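Local structure of glutathione s-transferase protein (Ralstonia solanacearum, 3TOU) at residues 14-19 and 64-69. The protein binds glutathione and probably acts as a glutathione transferase, joining the thiol of the tripeptide to electrophilic substrates. Sequence-based numbering, arbitrary orientation.
Sequences TRKVRV and DSRVIA. With GSH (glutathione), chain C.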
loop_
_atom_site.group_PDB
_atom_site.type_symbol
_atom_site.label_atom_id
_atom_site.label_comp_id
_atom_site.label_asym_id
_atom_site.label_seq_id
_atom_site.Cartn_x
_atom_site.Cartn_y
_atom_site.Cartn_z
ATOM N N THR A 14 2.664 -4.605 10.164
ATOM C CA THR A 14 2.974 -4.122 11.509
ATOM C C THR A 14 4.431 -4.409 11.840
ATOM O O THR A 14 5.118 -3.546 12.378
ATOM C CB THR A 14 2.048 -4.756 12.574
ATOM O OG1 THR A 14 0.690 -4.377 12.292
ATOM C CG2 THR A 14 2.410 -4.270 14.005
ATOM N N ARG A 15 4.897 -5.606 11.495
ATOM C CA ARG A 15 6.294 -5.947 11.748
ATOM C C ARG A 15 7.226 -4.964 11.071
ATOM O O ARG A 15 8.192 -4.510 11.692
ATOM C CB ARG A 15 6.643 -7.363 11.318
ATOM C CG ARG A 15 8.006 -7.752 11.877
ATOM C CD ARG A 15 8.526 -9.034 11.295
ATOM N NE ARG A 15 9.700 -9.460 12.052
ATOM C CZ ARG A 15 10.286 -10.639 11.885
ATOM N NH1 ARG A 15 9.811 -11.468 10.975
ATOM N NH2 ARG A 15 11.334 -10.987 12.622
ATOM N N LYS A 16 6.935 -4.606 9.817
ATOM C CA LYS A 16 7.783 -3.625 9.115
ATOM C C LYS A 16 7.950 -2.344 9.933
ATOM O O LYS A 16 9.065 -1.850 10.125
ATOM C CB LYS A 16 7.214 -3.313 7.726
ATOM C CG LYS A 16 8.061 -2.327 6.907
ATOM C CD LYS A 16 7.455 -2.128 5.505
ATOM C CE LYS A 16 6.053 -1.541 5.579
ATOM N NZ LYS A 16 5.485 -1.071 4.258
ATOM N N VAL A 17 6.835 -1.839 10.457
ATOM C CA VAL A 17 6.860 -0.637 11.276
ATOM C C VAL A 17 7.655 -0.864 12.574
ATOM O O VAL A 17 8.459 -0.011 12.961
ATOM C CB VAL A 17 5.413 -0.175 11.593
ATOM C CG1 VAL A 17 5.427 0.927 12.654
ATOM C CG2 VAL A 17 4.714 0.285 10.307
ATOM N N ARG A 18 7.451 -2.013 13.214
ATOM C CA ARG A 18 8.126 -2.310 14.483
ATOM C C ARG A 18 9.631 -2.402 14.287
ATOM O O ARG A 18 10.391 -1.941 15.137
ATOM C CB ARG A 18 7.590 -3.600 15.109
ATOM C CG ARG A 18 6.142 -3.454 15.595
ATOM C CD ARG A 18 5.558 -4.782 16.027
ATOM N NE ARG A 18 6.236 -5.340 17.191
ATOM C CZ ARG A 18 6.395 -6.646 17.402
ATOM N NH1 ARG A 18 5.945 -7.525 16.525
ATOM N NH2 ARG A 18 7.006 -7.076 18.497
ATOM N N VAL A 19 10.046 -2.996 13.166
ATOM C CA VAL A 19 11.473 -3.073 12.832
ATOM C C VAL A 19 12.054 -1.677 12.613
ATOM O O VAL A 19 13.132 -1.371 13.119
ATOM C CB VAL A 19 11.741 -3.977 11.617
ATOM C CG1 VAL A 19 13.228 -3.915 11.188
ATOM C CG2 VAL A 19 11.346 -5.423 11.970
ATOM N N ASP A 64 -1.026 4.245 6.197
ATOM C CA ASP A 64 -0.799 2.824 6.493
ATOM C C ASP A 64 0.671 2.572 6.851
ATOM O O ASP A 64 1.371 3.508 7.249
ATOM C CB ASP A 64 -1.252 1.982 5.304
ATOM C CG ASP A 64 -0.461 2.266 4.025
ATOM O OD1 ASP A 64 0.485 3.108 4.007
ATOM O OD2 ASP A 64 -0.777 1.597 3.016
ATOM N N SER A 65 1.139 1.328 6.727
ATOM C CA SER A 65 2.509 0.994 7.139
ATOM C C SER A 65 3.581 1.802 6.427
ATOM O O SER A 65 4.595 2.145 7.028
ATOM C CB SER A 65 2.793 -0.500 6.971
ATOM O OG SER A 65 2.867 -0.854 5.602
ATOM N N ARG A 66 3.356 2.137 5.154
ATOM C CA ARG A 66 4.351 2.922 4.400
ATOM C C ARG A 66 4.449 4.343 4.936
ATOM O O ARG A 66 5.552 4.895 5.062
ATOM C CB ARG A 66 3.985 2.996 2.928
ATOM C CG ARG A 66 3.971 1.681 2.231
ATOM C CD ARG A 66 4.020 1.941 0.743
ATOM N NE ARG A 66 3.613 0.755 0.016
ATOM C CZ ARG A 66 3.402 0.711 -1.293
ATOM N NH1 ARG A 66 3.585 1.802 -2.044
ATOM N NH2 ARG A 66 3.011 -0.443 -1.840
ATOM N N VAL A 67 3.292 4.919 5.264
ATOM C CA VAL A 67 3.246 6.278 5.793
ATOM C C VAL A 67 3.908 6.339 7.178
ATOM O O VAL A 67 4.672 7.270 7.474
ATOM C CB VAL A 67 1.777 6.784 5.876
ATOM C CG1 VAL A 67 1.711 8.198 6.480
ATOM C CG2 VAL A 67 1.126 6.783 4.469
ATOM N N ILE A 68 3.603 5.345 8.009
ATOM C CA ILE A 68 4.165 5.262 9.370
ATOM C C ILE A 68 5.694 5.104 9.306
ATOM O O ILE A 68 6.420 5.824 9.999
ATOM C CB ILE A 68 3.520 4.129 10.199
ATOM C CG1 ILE A 68 2.013 4.379 10.410
ATOM C CG2 ILE A 68 4.209 3.991 11.585
ATOM C CD1 ILE A 68 1.226 3.105 10.744
ATOM N N ALA A 69 6.169 4.181 8.465
ATOM C CA ALA A 69 7.612 3.943 8.312
ATOM C C ALA A 69 8.325 5.203 7.845
ATOM O O ALA A 69 9.416 5.530 8.344
ATOM C CB ALA A 69 7.881 2.786 7.334
HETATM N N1 GSH C . -1.890 -1.145 3.181
HETATM C CA1 GSH C . -1.805 -1.618 4.570
HETATM C C1 GSH C . -0.438 -1.366 5.161
HETATM O O11 GSH C . -0.335 -1.116 6.388
HETATM O O12 GSH C . 0.587 -1.366 4.449
HETATM C CB1 GSH C . -2.191 -3.094 4.691
HETATM C CG1 GSH C . -2.560 -3.426 6.147
HETATM C CD1 GSH C . -3.322 -4.728 6.289
HETATM O OE1 GSH C . -4.029 -5.267 5.198
HETATM N N2 GSH C . -3.301 -5.307 7.491
HETATM C CA2 GSH C . -4.151 -6.454 7.802
HETATM C C2 GSH C . -5.500 -5.974 8.217
HETATM O O2 GSH C . -5.467 -5.097 9.286
HETATM C CB2 GSH C . -3.607 -7.236 9.001
HETATM S SG2 GSH C . -2.031 -8.011 8.575
HETATM N N3 GSH C . -6.615 -6.375 7.601
HETATM C CA3 GSH C . -7.925 -6.189 8.217
HETATM C C3 GSH C . -9.008 -5.829 7.237
HETATM O O31 GSH C . -10.199 -5.730 7.596
HETATM O O32 GSH C . -8.736 -5.636 6.051
#
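K16 reaches from its helix to the first turn of the neighbouring one and donates from NZ to S65 OG at 3.0 Å. K16 CG lies anti to the backbone N (chi1 -178°), which sends the chain across to helix 65-74, and a bend at chi3 (61°) lays CE and NZ alongside the serine hydroxyl. NZ also sits 3.7 Å from R66 CG, against the root of the arginine chain. Beside this polar link, V17 packs between the two helices. Its CG1 presses on I68 CG2 at 3.5 Å, a tight carbon contact between side chains that cross at about a right angle, while CG2 rests 3.8 Å from S65 O. S65 OG, which accepts from the lysine, donates in turn to O12 of glutathione at 2.6 Å, and S65 N donates to O11 of the same carboxylate at 2.9 Å. One residue thus holds both oxygens of the gamma-glutamyl carboxylate, and the lysine bond probably polarises the hydroxyl toward its acceptor. D64, at the N-cap and following a cis peptide bond, divides its carboxylate: OD2 accepts from glutathione N1 at 3.0 Å, and OD1 caps the helix weakly through R66 N. Farther out, K16 NZ forms salt bridges with E96 and D100 of helix 86-114; D100 also pairs with R66 NE, and this shared carboxylate probably offsets the charges of the two cations. R66 and D64 exchange salt bridges with D64 and R66 of the second subunit, placing this helix start at the dimer interface. Helices 12-23 and 65-74, nearly parallel here (3°) with axes 9.2 Å apart, belong to the thioredoxin-like N-terminal domain; D64 and S65 form its gamma-glutamyl site at a helix N-terminus, where glutathione transferases commonly carry an acidic or amide residue followed by serine.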